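Local coordinates for protein ribose transcriptional regulator (Enterococcus faecium DO, PDB 4RK1) that binds ribose in its sugar-binding domain and, as a LacI-family regulator, probably represses transcription by binding operator DNA, at residues B[58-63]-B[84-89]; B[105-110]-B[236-241]; B[217-222]-B[266-271]. One frame throughout, in Å; residues are numbered along the deposited sequence.

In the fold
Contacts 2 and 3 lie side by side, about 8 Å between centres, where the chain passes between the two lobes, beside the bound ribose. Ala236 of contact 2 and Arg269 of contact 3 probably share a backbone hydrogen bond, as do Arg106 and Leu266, which ties both contacts into one sheet. Each sends one residue to the sugar: Gln237 from contact 2 and Asp220 from contact 3. Contact 1 is remote, its centre about 28 Å from that of contact 2 and 34 Å from that of contact 3. It joins two helix ends of the N-terminal lobe, and its segment 58-63 touches the second subunit.

Contact 1: residues B[58-63]-B[84-89]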
# COMPACT_ATOMS: atom_id res chain seq x y z
N GLU B 58 -22.78 -1.32 11.96
CA GLU B 58 -23.13 -2.01 10.73
C GLU B 58 -22.48 -3.39 10.67
O GLU B 58 -23.14 -4.37 10.37
CB GLU B 58 -22.74 -1.15 9.52
CG GLU B 58 -22.97 -1.80 8.16
CD GLU B 58 -24.43 -2.16 7.88
OE1 GLU B 58 -25.34 -1.56 8.48
OE2 GLU B 58 -24.65 -3.06 7.04
N LEU B 59 -21.19 -3.47 10.95
CA LEU B 59 -20.47 -4.75 10.86
C LEU B 59 -20.96 -5.76 11.90
O LEU B 59 -21.07 -6.95 11.61
CB LEU B 59 -18.96 -4.52 10.99
CG LEU B 59 -18.30 -3.81 9.80
CD1 LEU B 59 -16.79 -3.80 9.97
CD2 LEU B 59 -18.67 -4.48 8.49
N THR B 60 -21.29 -5.27 13.10
CA THR B 60 -21.90 -6.10 14.13
C THR B 60 -23.23 -6.67 13.66
O THR B 60 -23.46 -7.86 13.81
CB THR B 60 -22.05 -5.31 15.45
OG1 THR B 60 -20.75 -4.87 15.88
CG2 THR B 60 -22.67 -6.17 16.55
N ARG B 61 -24.08 -5.82 13.06
CA ARG B 61 -25.35 -6.28 12.48
C ARG B 61 -25.14 -7.32 11.39
O ARG B 61 -25.94 -8.23 11.24
CB ARG B 61 -26.17 -5.11 11.92
CG ARG B 61 -26.90 -4.29 12.98
CD ARG B 61 -27.95 -3.39 12.36
NE ARG B 61 -27.34 -2.37 11.50
CZ ARG B 61 -27.00 -1.14 11.89
NH1 ARG B 61 -27.21 -0.73 13.14
NH2 ARG B 61 -26.44 -0.31 11.01
N ARG B 62 -24.05 -7.19 10.64
CA ARG B 62 -23.73 -8.17 9.60
C ARG B 62 -23.19 -9.49 10.18
O ARG B 62 -22.84 -10.40 9.43
CB ARG B 62 -22.71 -7.59 8.60
CG ARG B 62 -23.11 -6.28 7.89
CD ARG B 62 -24.00 -6.49 6.67
NE ARG B 62 -25.27 -7.12 7.02
CZ ARG B 62 -26.30 -6.51 7.62
NH1 ARG B 62 -27.40 -7.20 7.89
NH2 ARG B 62 -26.24 -5.23 7.94
N GLY B 63 -23.10 -9.61 11.51
CA GLY B 63 -22.67 -10.86 12.13
C GLY B 63 -21.16 -11.08 12.13
O GLY B 63 -20.71 -12.22 12.25
N LYS B 84 -19.43 -5.40 22.87
CA LYS B 84 -19.62 -5.99 24.19
C LYS B 84 -21.05 -6.49 24.36
O LYS B 84 -21.27 -7.64 24.76
CB LYS B 84 -19.22 -5.01 25.28
CG LYS B 84 -17.72 -4.76 25.28
CD LYS B 84 -17.22 -4.01 26.50
CE LYS B 84 -15.70 -3.91 26.44
NZ LYS B 84 -15.12 -3.17 27.58
N LYS B 85 -22.03 -5.66 24.03
CA LYS B 85 -23.42 -6.09 24.07
C LYS B 85 -23.68 -7.35 23.26
O LYS B 85 -24.47 -8.19 23.67
CB LYS B 85 -24.37 -4.99 23.59
CG LYS B 85 -24.55 -3.86 24.58
CD LYS B 85 -25.75 -3.00 24.22
CE LYS B 85 -25.92 -1.85 25.21
NZ LYS B 85 -27.14 -1.05 24.90
N GLN B 86 -23.01 -7.48 22.10
CA GLN B 86 -23.27 -8.63 21.22
C GLN B 86 -22.24 -9.73 21.34
O GLN B 86 -22.22 -10.64 20.51
CB GLN B 86 -23.39 -8.17 19.77
CG GLN B 86 -24.47 -7.12 19.53
CD GLN B 86 -25.85 -7.59 19.95
OE1 GLN B 86 -26.18 -8.77 19.82
NE2 GLN B 86 -26.66 -6.68 20.46
N GLY B 87 -21.36 -9.65 22.34
CA GLY B 87 -20.38 -10.70 22.61
C GLY B 87 -19.39 -10.94 21.48
O GLY B 87 -19.04 -12.09 21.20
N ARG B 88 -18.95 -9.87 20.83
CA ARG B 88 -17.93 -9.97 19.77
C ARG B 88 -16.57 -9.59 20.37
O ARG B 88 -16.35 -8.42 20.72
CB ARG B 88 -18.27 -9.05 18.59
CG ARG B 88 -19.72 -9.11 18.11
CD ARG B 88 -20.13 -10.50 17.62
NE ARG B 88 -21.58 -10.55 17.45
CZ ARG B 88 -22.26 -10.04 16.42
NH1 ARG B 88 -21.63 -9.47 15.39
NH2 ARG B 88 -23.58 -10.13 16.41
N PRO B 89 -15.67 -10.57 20.53
CA PRO B 89 -14.39 -10.25 21.13
C PRO B 89 -13.53 -9.40 20.20
O PRO B 89 -13.76 -9.38 18.99
CB PRO B 89 -13.74 -11.62 21.33
CG PRO B 89 -14.36 -12.48 20.29
CD PRO B 89 -15.77 -12.00 20.17
O HOH W 1 -25.67 -10.05 14.14
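Gln86 is the first residue of 84-89 to touch the other segment: its CG rests 3.6 Å from Thr60 CG2, methylene on methyl, at the exposed border of the contact. Gly87 follows with positive phi and closes helix 76-84 as the C-prime residue of a Schellman motif, after which the chain turns Arg88 back toward helix 55-61. The Arg88 chain is bent at chi2 (-60°), and this brings its guanidinium across to the end of that helix. NH1 donates to Thr60 O at 2.9 Å with an N-H...O angle of 154°, approaching a lone pair in the carbonyl plane. Thr60 CG2 lies over one face of the guanidinium, toward its rim. A water bridges the same carbonyl to Arg88 NH2, 3.1 Å from each, and Gly63 N also donates to Thr60 O. One carbonyl at the helix end is therefore gripped by a backbone amide, an arginine and a water. Gly63 itself ends helix 55-61 in a second Schellman motif. Arg88 NH1 is also hydrogen-bonded to Val64 O, just past Gly63, and NE makes a weak bond to Gln86 O. Thr60 packs between strand 66-69 and helix 76-84, touching Phe67 and Leu83, while Pro89 leads into strand 90-93 and lies against helix 239-255.

Contact 2: residues B[105-110]-B[236-241]. With RIB (alpha-D-ribofuranose), chain K.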
# COMPACT_ATOMS: atom_id res chain seq x y z
N VAL B 105 -1.97 -5.97 21.48
CA VAL B 105 -0.59 -6.18 21.04
C VAL B 105 -0.01 -4.82 20.71
O VAL B 105 -0.63 -4.04 19.99
CB VAL B 105 -0.46 -6.99 19.74
CG1 VAL B 105 0.98 -7.50 19.62
CG2 VAL B 105 -1.45 -8.12 19.70
N ARG B 106 1.19 -4.56 21.22
CA ARG B 106 1.84 -3.28 21.01
C ARG B 106 3.30 -3.50 20.69
O ARG B 106 3.85 -4.55 20.97
CB ARG B 106 1.68 -2.42 22.25
CG ARG B 106 0.23 -2.34 22.69
CD ARG B 106 -0.15 -1.00 23.23
NE ARG B 106 -1.55 -0.96 23.61
CZ ARG B 106 -2.54 -0.42 22.89
NH1 ARG B 106 -2.32 0.13 21.71
NH2 ARG B 106 -3.77 -0.44 23.38
N THR B 107 3.92 -2.50 20.09
CA THR B 107 5.35 -2.53 19.88
C THR B 107 5.95 -1.44 20.75
O THR B 107 5.24 -0.58 21.24
CB THR B 107 5.70 -2.35 18.41
OG1 THR B 107 5.24 -1.07 17.96
CG2 THR B 107 5.05 -3.45 17.58
N ASP B 108 7.27 -1.47 20.94
CA ASP B 108 7.93 -0.59 21.90
C ASP B 108 8.29 0.76 21.27
O ASP B 108 9.44 1.01 20.91
CB ASP B 108 9.19 -1.27 22.47
CG ASP B 108 9.62 -0.67 23.80
OD1 ASP B 108 9.29 0.51 24.11
OD2 ASP B 108 10.30 -1.40 24.55
N ASP B 109 7.28 1.62 21.17
CA ASP B 109 7.42 2.94 20.57
C ASP B 109 8.43 3.84 21.27
O ASP B 109 9.23 4.50 20.59
CB ASP B 109 6.05 3.63 20.56
CG ASP B 109 5.06 2.92 19.66
OD1 ASP B 109 5.28 2.94 18.44
OD2 ASP B 109 4.08 2.34 20.17
N PHE B 110 8.39 3.89 22.60
CA PHE B 110 9.33 4.73 23.37
C PHE B 110 10.77 4.32 23.05
O PHE B 110 11.63 5.16 22.71
CB PHE B 110 9.06 4.61 24.87
CG PHE B 110 9.88 5.54 25.72
CD1 PHE B 110 11.15 5.17 26.15
CD2 PHE B 110 9.39 6.78 26.10
CE1 PHE B 110 11.92 6.03 26.93
CE2 PHE B 110 10.15 7.64 26.89
CZ PHE B 110 11.42 7.27 27.30
N ALA B 236 12.67 -0.61 12.81
CA ALA B 236 11.81 -1.66 12.31
C ALA B 236 10.80 -2.06 13.37
O ALA B 236 11.18 -2.45 14.45
CB ALA B 236 12.64 -2.87 11.89
N GLN B 237 9.52 -1.95 13.04
CA GLN B 237 8.47 -2.66 13.75
C GLN B 237 8.34 -4.03 13.11
O GLN B 237 8.52 -4.16 11.90
CB GLN B 237 7.14 -1.93 13.61
CG GLN B 237 7.05 -0.59 14.32
CD GLN B 237 5.62 -0.09 14.39
OE1 GLN B 237 5.24 0.85 13.68
NE2 GLN B 237 4.82 -0.72 15.22
N PRO B 238 8.05 -5.08 13.90
CA PRO B 238 7.85 -6.40 13.30
C PRO B 238 6.40 -6.49 12.78
O PRO B 238 5.53 -7.07 13.43
CB PRO B 238 8.09 -7.35 14.48
CG PRO B 238 7.62 -6.56 15.67
CD PRO B 238 7.94 -5.11 15.37
N ILE B 239 6.18 -5.91 11.60
CA ILE B 239 4.82 -5.55 11.15
C ILE B 239 3.97 -6.79 10.89
O ILE B 239 2.86 -6.92 11.39
CB ILE B 239 4.83 -4.72 9.85
CG1 ILE B 239 5.77 -3.51 9.96
CG2 ILE B 239 3.42 -4.24 9.52
CD1 ILE B 239 6.09 -2.87 8.64
N PHE B 240 4.52 -7.70 10.10
CA PHE B 240 3.82 -8.92 9.74
C PHE B 240 3.52 -9.73 10.99
O PHE B 240 2.41 -10.23 11.16
CB PHE B 240 4.68 -9.71 8.73
CG PHE B 240 4.02 -10.95 8.19
CD1 PHE B 240 3.12 -10.87 7.13
CD2 PHE B 240 4.32 -12.21 8.71
CE1 PHE B 240 2.54 -12.02 6.61
CE2 PHE B 240 3.73 -13.35 8.20
CZ PHE B 240 2.84 -13.26 7.15
N GLU B 241 4.52 -9.86 11.87
CA GLU B 241 4.38 -10.61 13.12
C GLU B 241 3.36 -9.98 14.06
O GLU B 241 2.67 -10.69 14.77
CB GLU B 241 5.72 -10.70 13.87
CG GLU B 241 5.71 -11.62 15.08
CD GLU B 241 6.98 -11.55 15.92
OE1 GLU B 241 7.95 -10.89 15.50
OE2 GLU B 241 7.00 -12.14 17.02
O5 RIB K . 3.35 4.10 9.36
C5 RIB K . 2.03 4.35 9.88
C4 RIB K . 2.18 4.58 11.32
O4 RIB K . 0.90 4.81 11.93
C3 RIB K . 2.85 3.29 11.74
O3 RIB K . 4.09 3.68 12.30
C2 RIB K . 1.84 2.66 12.68
O2 RIB K . 2.42 2.23 13.90
C1 RIB K . 0.68 3.67 12.78
O1 RIB K . 0.40 4.05 14.12
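The Gln237 amide stands between Thr107 and the ribose, and which way round it lies is doubtful. As modelled, NE2 lies 2.8 Å from Thr107 OG1 and OE1 lies 3.1 Å from ribose O2, but the amide is probably turned over, and the two ends may exchange roles. With the side chain reversed, the short approach to the threonine may be a hydrogen bond. The position of the group is clearer than the identity of its ends. Gln237 runs extended beyond CG (chi2 -167°), which carries its amide to Thr107; the two side chains cross at about a right angle. Thr107 has OG1 between its backbone N and carbonyl carbon (chi1 61°), which aims the hydroxyl at the amide and turns the methyl to the neighbouring proline. There CG2 is 4.0 Å from Pro238 CD, the two side chains sliding past each other in opposite directions. This apolar touch flanks the polar one, and the two segments bury 122 Å² in all. Both segments start a helix just beyond the contact. Asp108 is the N-cap of helix 109-122 and accepts from Arg111 N, whereas Pro238 holds the N-cap position of helix 239-255. Next to the cap, Asp109 forms a salt bridge with Arg143, a pocket residue that is itself hydrogen-bonded to the ribose. Strand-to-helix links of this kind, leading out of one lobe and into the other, are the hinge crossovers of the two-lobed type I periplasmic-binding-protein fold, and the sugar pocket of LacI-family regulators lies in the cleft beside them.

Contact 3: residues B[217-222]-B[266-271]; sequences IGYDNI and LPVRFE. Unlike the reference sequence in segment 266-271: Phe270 (reference Leu). With RIB (alpha-D-ribofuranose), chain K.
Asn221 and Glu271 meet through their side chains at the partly exposed end of this contact, Asn221 CG lying 4.1 Å from Glu271 CG. The side chains cross at about a right angle, although the amide and carboxylate planes are only 14° apart. The asparagine touches the aliphatic part of the glutamate, and its OD1 takes a hydrogen bond from Arg273 just past the segment. With CG anti to the backbone N (chi1 -167°), the Asn221 side chain extends to strand 263-271 across Ala236, which both residues touch. Ile217 makes the other large share of the contact. Its CD1 comes to the edge of the Phe270 ring, near the ring plane, 3.3 Å from CE1, a close apolar approach. Helix 109-122 also packs here: Ala116 and Leu120 touch Ile217, and His119 meets the Phe270 ring. A third, separate touch sets Tyr219 OH 3.8 Å from Val268 CG1. Strand 233-236 runs between the two segments in the sheet, so they meet through side chains. The chain turns a corner at Tyr219, and Asp220 points into the pocket, where its OD1 accepts a hydrogen bond from ribose O3 at 2.6 Å. A corner that delivers an acidic residue to the sugar, beside the crossover strand 263-271 that Ile217, Tyr219 and Asn221 meet, fits the cleft of a type I periplasmic-binding-protein fold.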
# COMPACT_ATOMS: atom_id res chain seq x y z
N ILE B 217 16.41 9.49 9.48
CA ILE B 217 15.95 8.20 9.99
C ILE B 217 14.42 8.17 10.03
O ILE B 217 13.78 9.13 10.45
CB ILE B 217 16.58 7.84 11.36
CG1 ILE B 217 16.04 6.49 11.87
CG2 ILE B 217 16.31 8.92 12.40
CD1 ILE B 217 16.82 5.93 13.02
N GLY B 218 13.84 7.07 9.54
CA GLY B 218 12.40 6.89 9.49
C GLY B 218 11.89 5.95 10.57
O GLY B 218 12.53 5.74 11.60
N TYR B 219 10.71 5.39 10.34
CA TYR B 219 10.08 4.48 11.31
C TYR B 219 9.11 3.56 10.60
O TYR B 219 8.23 4.03 9.86
CB TYR B 219 9.34 5.27 12.41
CG TYR B 219 9.26 4.55 13.74
CD1 TYR B 219 8.34 3.52 13.95
CD2 TYR B 219 10.11 4.89 14.79
CE1 TYR B 219 8.26 2.86 15.17
CE2 TYR B 219 10.05 4.24 16.01
CZ TYR B 219 9.13 3.23 16.21
OH TYR B 219 9.11 2.59 17.43
N ASP B 220 9.30 2.26 10.85
CA ASP B 220 8.42 1.12 10.48
C ASP B 220 9.23 -0.02 9.85
O ASP B 220 9.03 -1.17 10.19
CB ASP B 220 7.29 1.47 9.50
CG ASP B 220 6.17 2.25 10.14
OD1 ASP B 220 6.11 2.34 11.40
OD2 ASP B 220 5.35 2.78 9.36
N ASN B 221 10.13 0.34 8.94
CA ASN B 221 10.79 -0.61 8.05
C ASN B 221 9.81 -1.28 7.08
O ASN B 221 9.83 -2.50 6.92
CB ASN B 221 11.59 -1.66 8.83
CG ASN B 221 12.53 -2.45 7.94
OD1 ASN B 221 13.19 -1.89 7.05
ND2 ASN B 221 12.59 -3.75 8.15
N ILE B 222 8.96 -0.50 6.43
CA ILE B 222 8.16 -1.04 5.33
C ILE B 222 9.10 -1.45 4.20
O ILE B 222 10.24 -0.95 4.13
CB ILE B 222 7.04 -0.07 4.88
CG1 ILE B 222 7.60 1.28 4.39
CG2 ILE B 222 6.04 0.15 6.01
CD1 ILE B 222 6.58 2.15 3.69
N LEU B 266 5.86 -6.26 21.61
CA LEU B 266 6.90 -6.79 20.73
C LEU B 266 7.99 -5.74 20.59
O LEU B 266 7.71 -4.53 20.64
CB LEU B 266 6.32 -7.14 19.36
CG LEU B 266 5.11 -8.08 19.35
CD1 LEU B 266 4.58 -8.22 17.93
CD2 LEU B 266 5.46 -9.44 19.92
N PRO B 267 9.24 -6.19 20.44
CA PRO B 267 10.34 -5.26 20.37
C PRO B 267 10.48 -4.66 18.99
O PRO B 267 10.00 -5.21 18.01
CB PRO B 267 11.56 -6.16 20.67
CG PRO B 267 11.17 -7.47 20.08
CD PRO B 267 9.71 -7.59 20.43
N VAL B 268 11.14 -3.52 18.93
CA VAL B 268 11.52 -2.90 17.67
C VAL B 268 13.01 -3.12 17.52
O VAL B 268 13.65 -3.65 18.43
CB VAL B 268 11.19 -1.39 17.64
CG1 VAL B 268 9.69 -1.19 17.77
CG2 VAL B 268 11.93 -0.64 18.74
N ARG B 269 13.56 -2.72 16.38
CA ARG B 269 15.01 -2.72 16.24
C ARG B 269 15.50 -1.76 15.20
O ARG B 269 14.80 -1.41 14.27
CB ARG B 269 15.55 -4.11 15.92
CG ARG B 269 15.10 -4.69 14.60
CD ARG B 269 15.32 -6.20 14.57
NE ARG B 269 14.57 -6.87 15.64
CZ ARG B 269 15.08 -7.29 16.80
NH1 ARG B 269 14.28 -7.86 17.69
NH2 ARG B 269 16.37 -7.15 17.10
N PHE B 270 16.75 -1.38 15.38
CA PHE B 270 17.36 -0.39 14.55
C PHE B 270 17.81 -1.06 13.27
O PHE B 270 18.43 -2.11 13.31
CB PHE B 270 18.55 0.20 15.27
CG PHE B 270 19.16 1.32 14.53
CD1 PHE B 270 18.54 2.55 14.50
CD2 PHE B 270 20.33 1.14 13.82
CE1 PHE B 270 19.09 3.59 13.79
CE2 PHE B 270 20.88 2.17 13.12
CZ PHE B 270 20.26 3.40 13.10
N GLU B 271 17.45 -0.47 12.13
CA GLU B 271 17.88 -1.00 10.83
C GLU B 271 18.78 0.03 10.18
O GLU B 271 18.31 1.03 9.62
CB GLU B 271 16.68 -1.30 9.92
CG GLU B 271 15.75 -2.39 10.42
CD GLU B 271 16.40 -3.76 10.47
OE1 GLU B 271 17.41 -3.98 9.78
OE2 GLU B 271 15.89 -4.64 11.21
O5 RIB K . 3.35 4.10 9.36
C5 RIB K . 2.03 4.35 9.88
C4 RIB K . 2.18 4.58 11.32
O4 RIB K . 0.90 4.81 11.93
C3 RIB K . 2.85 3.29 11.74
O3 RIB K . 4.09 3.68 12.30
C2 RIB K . 1.84 2.66 12.68
O2 RIB K . 2.42 2.23 13.90
C1 RIB K . 0.68 3.67 12.78
O1 RIB K . 0.40 4.05 14.12